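Local atomic coordinates of possible substrate binding protein of ABC transporter system (Rhodopseudomonas palustris, PDB entry 3N0X), a protein that probably binds branched-chain amino acids or related small molecules as the periplasmic substrate-binding component of an ABC transporter. Residues 181-186 with 216-221. Numbering follows the deposited sequence.
Sequences TTTDFT and LTKLQD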
loop_
_atom_site.group_PDB
_atom_site.type_symbol
_atom_site.label_atom_id
_atom_site.label_comp_id
_atom_site.label_asym_id
_atom_site.label_seq_id
_atom_site.Cartn_x
_atom_site.Cartn_y
_atom_site.Cartn_z
ATOM N N THR A 181 -0.910 -22.572 -4.564
ATOM C CA THR A 181 0.297 -23.324 -4.282
ATOM C C THR A 181 1.157 -23.691 -5.496
ATOM O O THR A 181 2.069 -24.524 -5.400
ATOM C CB THR A 181 -0.118 -24.681 -3.625
ATOM O OG1 THR A 181 -1.051 -25.374 -4.488
ATOM C CG2 THR A 181 -0.757 -24.410 -2.265
ATOM N N THR A 182 0.850 -23.121 -6.656
ATOM C CA THR A 182 1.556 -23.488 -7.889
ATOM C C THR A 182 3.031 -23.072 -7.779
ATOM O O THR A 182 3.336 -21.980 -7.308
ATOM C CB THR A 182 0.899 -22.805 -9.116
ATOM O OG1 THR A 182 -0.434 -23.320 -9.304
ATOM C CG2 THR A 182 1.720 -23.069 -10.386
ATOM N N THR A 183 3.905 -23.985 -8.164
ATOM C CA THR A 183 5.337 -23.708 -8.247
ATOM C C THR A 183 5.944 -24.067 -9.606
ATOM O O THR A 183 7.081 -23.663 -9.886
ATOM C CB THR A 183 6.126 -24.485 -7.171
ATOM O OG1 THR A 183 5.865 -25.875 -7.333
ATOM C CG2 THR A 183 5.723 -24.014 -5.759
ATOM N N ASP A 184 5.218 -24.833 -10.422
ATOM C CA ASP A 184 5.647 -25.166 -11.769
ATOM C C ASP A 184 4.738 -24.432 -12.740
ATOM O O ASP A 184 3.551 -24.751 -12.830
ATOM C CB ASP A 184 5.553 -26.661 -12.034
ATOM C CG ASP A 184 6.145 -27.072 -13.385
ATOM O OD1 ASP A 184 6.018 -26.341 -14.395
ATOM O OD2 ASP A 184 6.739 -28.175 -13.453
ATOM N N PHE A 185 5.327 -23.495 -13.471
ATOM C CA PHE A 185 4.569 -22.591 -14.374
ATOM C C PHE A 185 4.696 -22.949 -15.831
ATOM O O PHE A 185 4.310 -22.157 -16.694
ATOM C CB PHE A 185 4.980 -21.139 -14.135
ATOM C CG PHE A 185 4.605 -20.652 -12.786
ATOM C CD1 PHE A 185 5.459 -20.875 -11.693
ATOM C CD2 PHE A 185 3.370 -20.048 -12.554
ATOM C CE1 PHE A 185 5.113 -20.473 -10.426
ATOM C CE2 PHE A 185 3.035 -19.644 -11.274
ATOM C CZ PHE A 185 3.897 -19.867 -10.208
ATOM N N THR A 186 5.222 -24.147 -16.132
ATOM C CA THR A 186 5.465 -24.539 -17.512
ATOM C C THR A 186 4.193 -24.499 -18.351
ATOM O O THR A 186 4.140 -23.867 -19.418
ATOM C CB THR A 186 6.126 -25.962 -17.575
ATOM O OG1 THR A 186 7.331 -25.938 -16.791
ATOM C CG2 THR A 186 6.424 -26.344 -19.022
ATOM N N LEU A 216 7.558 -14.715 -11.472
ATOM C CA LEU A 216 8.272 -13.811 -12.412
ATOM C C LEU A 216 9.589 -14.413 -12.888
ATOM O O LEU A 216 9.892 -14.389 -14.091
ATOM C CB LEU A 216 8.478 -12.415 -11.818
ATOM C CG LEU A 216 7.325 -11.377 -11.945
ATOM C CD1 LEU A 216 6.922 -11.123 -13.404
ATOM C CD2 LEU A 216 6.119 -11.776 -11.143
ATOM N N THR A 217 10.356 -14.982 -11.953
ATOM C CA THR A 217 11.612 -15.651 -12.287
ATOM C C THR A 217 11.393 -16.866 -13.172
ATOM O O THR A 217 12.108 -17.082 -14.142
ATOM C CB THR A 217 12.321 -16.185 -10.999
ATOM O OG1 THR A 217 12.517 -15.108 -10.088
ATOM C CG2 THR A 217 13.635 -16.828 -11.358
ATOM N N LYS A 218 10.413 -17.687 -12.810
ATOM C CA LYS A 218 10.105 -18.877 -13.552
ATOM C C LYS A 218 9.568 -18.626 -14.949
ATOM O O LYS A 218 9.907 -19.339 -15.892
ATOM C CB LYS A 218 9.184 -19.791 -12.733
ATOM C CG LYS A 218 9.913 -20.324 -11.475
ATOM C CD LYS A 218 8.981 -21.043 -10.543
ATOM C CE LYS A 218 9.756 -21.688 -9.357
ATOM N NZ LYS A 218 8.826 -21.985 -8.229
ATOM N N LEU A 219 8.784 -17.569 -15.119
ATOM C CA LEU A 219 8.359 -17.188 -16.467
ATOM C C LEU A 219 9.559 -16.618 -17.266
ATOM O O LEU A 219 9.710 -16.950 -18.443
ATOM C CB LEU A 219 7.235 -16.139 -16.436
ATOM C CG LEU A 219 5.877 -16.650 -15.979
ATOM C CD1 LEU A 219 4.921 -15.479 -15.742
ATOM C CD2 LEU A 219 5.329 -17.681 -16.980
ATOM N N GLN A 220 10.357 -15.768 -16.623
ATOM C CA GLN A 220 11.563 -15.199 -17.260
ATOM C C GLN A 220 12.515 -16.315 -17.728
ATOM O O GLN A 220 13.136 -16.203 -18.804
ATOM C CB GLN A 220 12.275 -14.225 -16.306
ATOM C CG GLN A 220 13.478 -13.466 -16.897
ATOM C CD GLN A 220 13.081 -12.356 -17.865
ATOM O OE1 GLN A 220 12.356 -12.590 -18.835
ATOM N NE2 GLN A 220 13.568 -11.142 -17.607
ATOM N N ASP A 221 12.615 -17.402 -16.952
ATOM C CA ASP A 221 13.472 -18.527 -17.319
ATOM C C ASP A 221 12.997 -19.193 -18.620
ATOM O O ASP A 221 13.786 -19.836 -19.322
ATOM C CB ASP A 221 13.533 -19.615 -16.201
ATOM C CG ASP A 221 14.303 -19.181 -14.959
ATOM O OD1 ASP A 221 15.181 -18.311 -15.057
ATOM O OD2 ASP A 221 14.006 -19.737 -13.862
#
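Lys218 on helix 215-221 reaches across to the loop between strand 171-178 and helix 186-196, a small loop-to-helix contact near the outside of one lobe of this periplasmic binding protein. Its ammonium NZ gives a 2.9 Å hydrogen bond to the backbone O of Thr183, arriving in the carbonyl plane on a lone pair, with a C=O...N angle of 127°. The same NZ bonds the carbonyl O of Gly213, just ahead of its own helix, so one ammonium ties loop 181-186 to the residues leading into helix 215-221. With chi2 at 171° and the following torsions also near anti, the chain runs extended toward the loop and crosses the Phe185 side chain at about a right angle. On the way, Lys218 CD lies at the ring edge, near its plane, 3.7 Å from Phe185 CD1. Thr182 CG2 sits over one ring face, offset toward the rim. An alanine in place of Lys218 would probably leave the carbonyls of Thr183 and Gly213 without this shared donor and take the methylene CD away from the ring edge. Between Thr183 and Phe185, Asp184 OD1 accepts from Thr186 N, closing an Asx turn into helix 186-196, and from Thr186 OG1 as well. Phe185, at that helix's N-cap position, meets Trp209 edge-to-face and joins Leu219 against Leu147 of strand 142-149, while Leu219 also packs on Val207 and Leu231 of strands 202-207 and 229-233.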